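Local coordinates for protein putative enoyl-CoA hydratase/isomerase (Mycobacterium abscessus, PDB 3RSI) that probably acts as a hydro-lyase of lipid metabolism, as a member of the crotonase-like enoyl-CoA hydratase/isomerase family, at residues N31-S34 with T35-S39; H186-A190 with G191-D195. All coordinates share one frame; numbering follows the deposited sequence.

Contact 1: N31-S34 with T35-S39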
loop_
_atom_site.group_PDB
_atom_site.type_symbol
_atom_site.label_atom_id
_atom_site.label_comp_id
_atom_site.label_asym_id
_atom_site.label_seq_id
_atom_site.Cartn_x
_atom_site.Cartn_y
_atom_site.Cartn_z
ATOM N N ASN B 31 7.135 -24.469 16.618
ATOM C CA ASN B 31 5.784 -23.934 16.764
ATOM C C ASN B 31 4.957 -23.977 15.480
ATOM O O ASN B 31 4.011 -23.208 15.327
ATOM C CB ASN B 31 5.837 -22.527 17.377
ATOM C CG ASN B 31 6.644 -22.487 18.678
ATOM O OD1 ASN B 31 6.627 -23.438 19.461
ATOM N ND2 ASN B 31 7.332 -21.378 18.918
ATOM N N ALA B 32 5.305 -24.900 14.585
ATOM C CA ALA B 32 4.531 -25.150 13.363
ATOM C C ALA B 32 3.076 -25.432 13.704
ATOM O O ALA B 32 2.778 -26.165 14.657
ATOM C CB ALA B 32 5.115 -26.332 12.567
ATOM N N LEU B 33 2.183 -24.850 12.919
ATOM C CA LEU B 33 0.757 -25.116 13.049
ATOM C C LEU B 33 0.459 -26.603 12.943
ATOM O O LEU B 33 1.062 -27.297 12.163
ATOM C CB LEU B 33 -0.002 -24.404 11.944
ATOM C CG LEU B 33 0.084 -22.875 11.914
ATOM C CD1 LEU B 33 -0.857 -22.344 10.806
ATOM C CD2 LEU B 33 -0.245 -22.263 13.288
ATOM N N SER B 34 -0.465 -27.083 13.764
ATOM C CA SER B 34 -0.989 -28.444 13.637
ATOM C C SER B 34 -2.507 -28.344 13.669
ATOM O O SER B 34 -3.053 -27.310 14.059
ATOM C CB SER B 34 -0.517 -29.300 14.798
ATOM O OG SER B 34 -0.986 -28.761 16.026
ATOM N N THR B 35 -3.190 -29.417 13.276
ATOM C CA THR B 35 -4.652 -29.436 13.304
ATOM C C THR B 35 -5.122 -29.107 14.713
ATOM O O THR B 35 -6.043 -28.324 14.900
ATOM C CB THR B 35 -5.194 -30.803 12.884
ATOM O OG1 THR B 35 -4.624 -31.804 13.734
ATOM C CG2 THR B 35 -4.830 -31.105 11.433
ATOM N N ASN B 36 -4.450 -29.686 15.698
ATOM C CA ASN B 36 -4.706 -29.427 17.107
ATOM C C ASN B 36 -4.613 -27.957 17.519
ATOM O O ASN B 36 -5.516 -27.426 18.170
ATOM C CB ASN B 36 -3.686 -30.200 17.940
ATOM C CG ASN B 36 -4.270 -30.791 19.163
ATOM O OD1 ASN B 36 -5.027 -30.133 19.878
ATOM N ND2 ASN B 36 -3.918 -32.059 19.438
ATOM N N MET B 37 -3.488 -27.337 17.180
ATOM C CA MET B 37 -3.250 -25.927 17.448
ATOM C C MET B 37 -4.318 -25.084 16.757
ATOM O O MET B 37 -4.805 -24.115 17.321
ATOM C CB MET B 37 -1.850 -25.500 16.967
ATOM C CG MET B 37 -1.425 -24.149 17.534
ATOM S SD MET B 37 0.062 -23.471 16.845
ATOM C CE MET B 37 1.221 -24.763 17.342
ATOM N N VAL B 38 -4.674 -25.446 15.532
ATOM C CA VAL B 38 -5.667 -24.667 14.802
ATOM C C VAL B 38 -7.040 -24.767 15.471
ATOM O O VAL B 38 -7.721 -23.754 15.610
ATOM C CB VAL B 38 -5.731 -25.026 13.298
ATOM C CG1 VAL B 38 -6.900 -24.296 12.622
ATOM C CG2 VAL B 38 -4.419 -24.668 12.599
ATOM N N SER B 39 -7.440 -25.961 15.919
ATOM C CA SER B 39 -8.669 -26.090 16.742
ATOM C C SER B 39 -8.607 -25.236 18.010
ATOM O O SER B 39 -9.595 -24.588 18.388
ATOM C CB SER B 39 -8.936 -27.543 17.140
ATOM O OG SER B 39 -9.079 -28.324 15.967
#
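N31 lies in the loop between strand 19-24 and helix 35-50, and its carbonyl O is 3.8 Å from the methyl carbon CE of M37; the whole is an N-capped helix start of the crotonase fold. At A32 the backbone carries the contact, with O 3.4 Å from M37 CE. R26 serves both residues, its N donating to N31 OD1 and its NH1 to A32 O, while N31 ND2 donates to A62 O; the methyl of M37 thus sits beside a polar group that already has a partner. L33 follows, crossing the M37 side chain at about a right angle and setting CD2 3.8 Å from SD. M37 reaches this far back because CG stands anti to its backbone N (chi1 -166°) and the chain runs extended until it bends at chi3 (-62°), which turns CE toward the loop carbonyls. L33 also packs on L95 of the second subunit, and V38 on I91 of that subunit. S34 is the N-cap. Its OG, held between the backbone N and carbonyl carbon (chi1 61°), accepts from M37 N at 3.1 Å in a nearly straight bond and is hydrogen-bonded to E10 OE1 as well, so the cap is tied to the chain's N-terminal region. The S34 carbonyl opens the helical hydrogen bonding: its O accepts from V38 N at 2.9 Å, while V38 CG2 lies 3.3 Å from that same oxygen.

Contact 2: H186-A190 with G191-D195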
loop_
_atom_site.group_PDB
_atom_site.type_symbol
_atom_site.label_atom_id
_atom_site.label_comp_id
_atom_site.label_asym_id
_atom_site.label_seq_id
_atom_site.Cartn_x
_atom_site.Cartn_y
_atom_site.Cartn_z
ATOM N N HIS B 186 14.712 -4.060 -4.791
ATOM C CA HIS B 186 16.149 -4.075 -4.552
ATOM C C HIS B 186 16.805 -2.833 -5.194
ATOM O O HIS B 186 16.344 -2.341 -6.242
ATOM C CB HIS B 186 16.788 -5.302 -5.219
ATOM C CG HIS B 186 16.300 -6.611 -4.689
ATOM N ND1 HIS B 186 16.872 -7.230 -3.600
ATOM C CD2 HIS B 186 15.266 -7.397 -5.079
ATOM C CE1 HIS B 186 16.219 -8.352 -3.356
ATOM N NE2 HIS B 186 15.238 -8.471 -4.235
ATOM N N VAL B 187 17.872 -2.342 -4.567
ATOM C CA VAL B 187 18.778 -1.389 -5.208
ATOM C C VAL B 187 20.172 -1.988 -5.133
ATOM O O VAL B 187 20.634 -2.368 -4.044
ATOM C CB VAL B 187 18.801 0.008 -4.544
ATOM C CG1 VAL B 187 19.750 0.963 -5.330
ATOM C CG2 VAL B 187 17.435 0.586 -4.474
ATOM N N VAL B 188 20.840 -2.090 -6.278
ATOM C CA VAL B 188 22.108 -2.819 -6.351
ATOM C C VAL B 188 23.202 -1.937 -6.978
ATOM O O VAL B 188 22.876 -0.946 -7.614
ATOM C CB VAL B 188 21.929 -4.105 -7.161
ATOM C CG1 VAL B 188 20.857 -5.027 -6.506
ATOM C CG2 VAL B 188 21.586 -3.790 -8.628
ATOM N N PRO B 189 24.496 -2.300 -6.799
ATOM C CA PRO B 189 25.573 -1.489 -7.368
ATOM C C PRO B 189 25.492 -1.355 -8.887
ATOM O O PRO B 189 25.043 -2.278 -9.583
ATOM C CB PRO B 189 26.862 -2.233 -6.952
ATOM C CG PRO B 189 26.495 -2.995 -5.723
ATOM C CD PRO B 189 25.012 -3.324 -5.865
ATOM N N ALA B 190 25.916 -0.191 -9.368
ATOM C CA ALA B 190 25.957 0.138 -10.795
ATOM C C ALA B 190 26.356 -1.031 -11.661
ATOM O O ALA B 190 27.379 -1.663 -11.424
ATOM C CB ALA B 190 26.927 1.317 -11.044
ATOM N N GLY B 191 25.537 -1.332 -12.663
ATOM C CA GLY B 191 25.896 -2.347 -13.649
ATOM C C GLY B 191 25.547 -3.774 -13.271
ATOM O O GLY B 191 25.802 -4.675 -14.067
ATOM N N THR B 192 24.965 -4.002 -12.086
ATOM C CA THR B 192 24.701 -5.375 -11.607
ATOM C C THR B 192 23.214 -5.812 -11.597
ATOM O O THR B 192 22.910 -6.951 -11.194
ATOM C CB THR B 192 25.315 -5.615 -10.186
ATOM O OG1 THR B 192 24.568 -4.904 -9.184
ATOM C CG2 THR B 192 26.797 -5.176 -10.165
ATOM N N ALA B 193 22.303 -4.937 -12.034
ATOM C CA ALA B 193 20.853 -5.248 -12.007
ATOM C C ALA B 193 20.500 -6.555 -12.712
ATOM O O ALA B 193 19.718 -7.346 -12.179
ATOM C CB ALA B 193 20.041 -4.113 -12.601
ATOM N N LEU B 194 21.052 -6.769 -13.905
ATOM C CA LEU B 194 20.793 -8.001 -14.657
ATOM C C LEU B 194 21.381 -9.237 -13.951
ATOM O O LEU B 194 20.756 -10.298 -13.950
ATOM C CB LEU B 194 21.289 -7.905 -16.098
ATOM C CG LEU B 194 20.926 -9.075 -17.014
ATOM C CD1 LEU B 194 19.379 -9.320 -17.008
ATOM C CD2 LEU B 194 21.470 -8.862 -18.445
ATOM N N ASP B 195 22.552 -9.093 -13.330
ATOM C CA ASP B 195 23.101 -10.167 -12.498
ATOM C C ASP B 195 22.116 -10.578 -11.389
ATOM O O ASP B 195 21.805 -11.744 -11.225
ATOM C CB ASP B 195 24.421 -9.757 -11.847
ATOM C CG ASP B 195 25.535 -9.535 -12.862
ATOM O OD1 ASP B 195 25.536 -10.194 -13.913
ATOM O OD2 ASP B 195 26.402 -8.690 -12.599
#
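V188 and T192 meet obliquely across a type II beta turn from P189 to T192, which carries the chain from strand 186-188 into helix 193-205. The first bond of the V188 side chain points toward 191-195, and its CG2 branch comes to 3.2 Å from T192 OG1. That methyl occupies the place between its own backbone N and carbonyl carbon, and it also approaches the first turn of the helix, 4.3 Å from A193 CB. T192 OG1 sits likewise between its backbone N and carbonyl carbon (chi1 72°), which lets it reach P189 O while V188 CG2 lies roughly at right angles to that bond. The proline ring lies slantwise to the threonine as well, its CD 3.7 Å from OG1, so the hydroxyl has V188 CG2 and P189 CD as close apolar neighbours.

Two donors of T192 converge on P189 O. OG1 donates at 2.7 Å in the carbonyl plane, on a lone pair, with a C=O...donor angle of 135°; the backbone N closes the turn at 3.0 Å, tilted somewhat from that plane. T192 CG2 adds a flank contact, 3.4 Å from P189 O. G191, at the third position, has the positive phi (86°) that a type II turn calls for and glycine readily adopts.

Acidic side chains take up backbone N-H groups of the turn: G191 N donates to OD2 of D130, at the end of neighbouring strand 126-130, and A190 N to OE1 of E131, just after it. With its hydroxyl and amide both spent on one acceptor, T192 is probably restricted in side-chain rotation, and the P189 carbonyl is doubly satisfied at an otherwise exposed turn.

Overall arrangement
Contact 1 comes first along the chain and closes well before contact 2 opens. Their centres lie 41 Å apart, on opposite sides of the chain's centre, with nearest atoms about 26 Å apart and no touch. Both mark entries into helices, but of different parts of the fold: 31-39 leads from the loop after strand 19-24 into helix 35-50, beside the sheet formed by strands 11-16, 19-24 and 56-61, whereas 186-195 joins strand 186-188, outermost within this chain of the parallel sheet with 105-109 and 126-130, to helix 193-205. Residues of both segment pairs touch the second subunit, so both regions probably contribute to the subunit interface in the three-chain assembly.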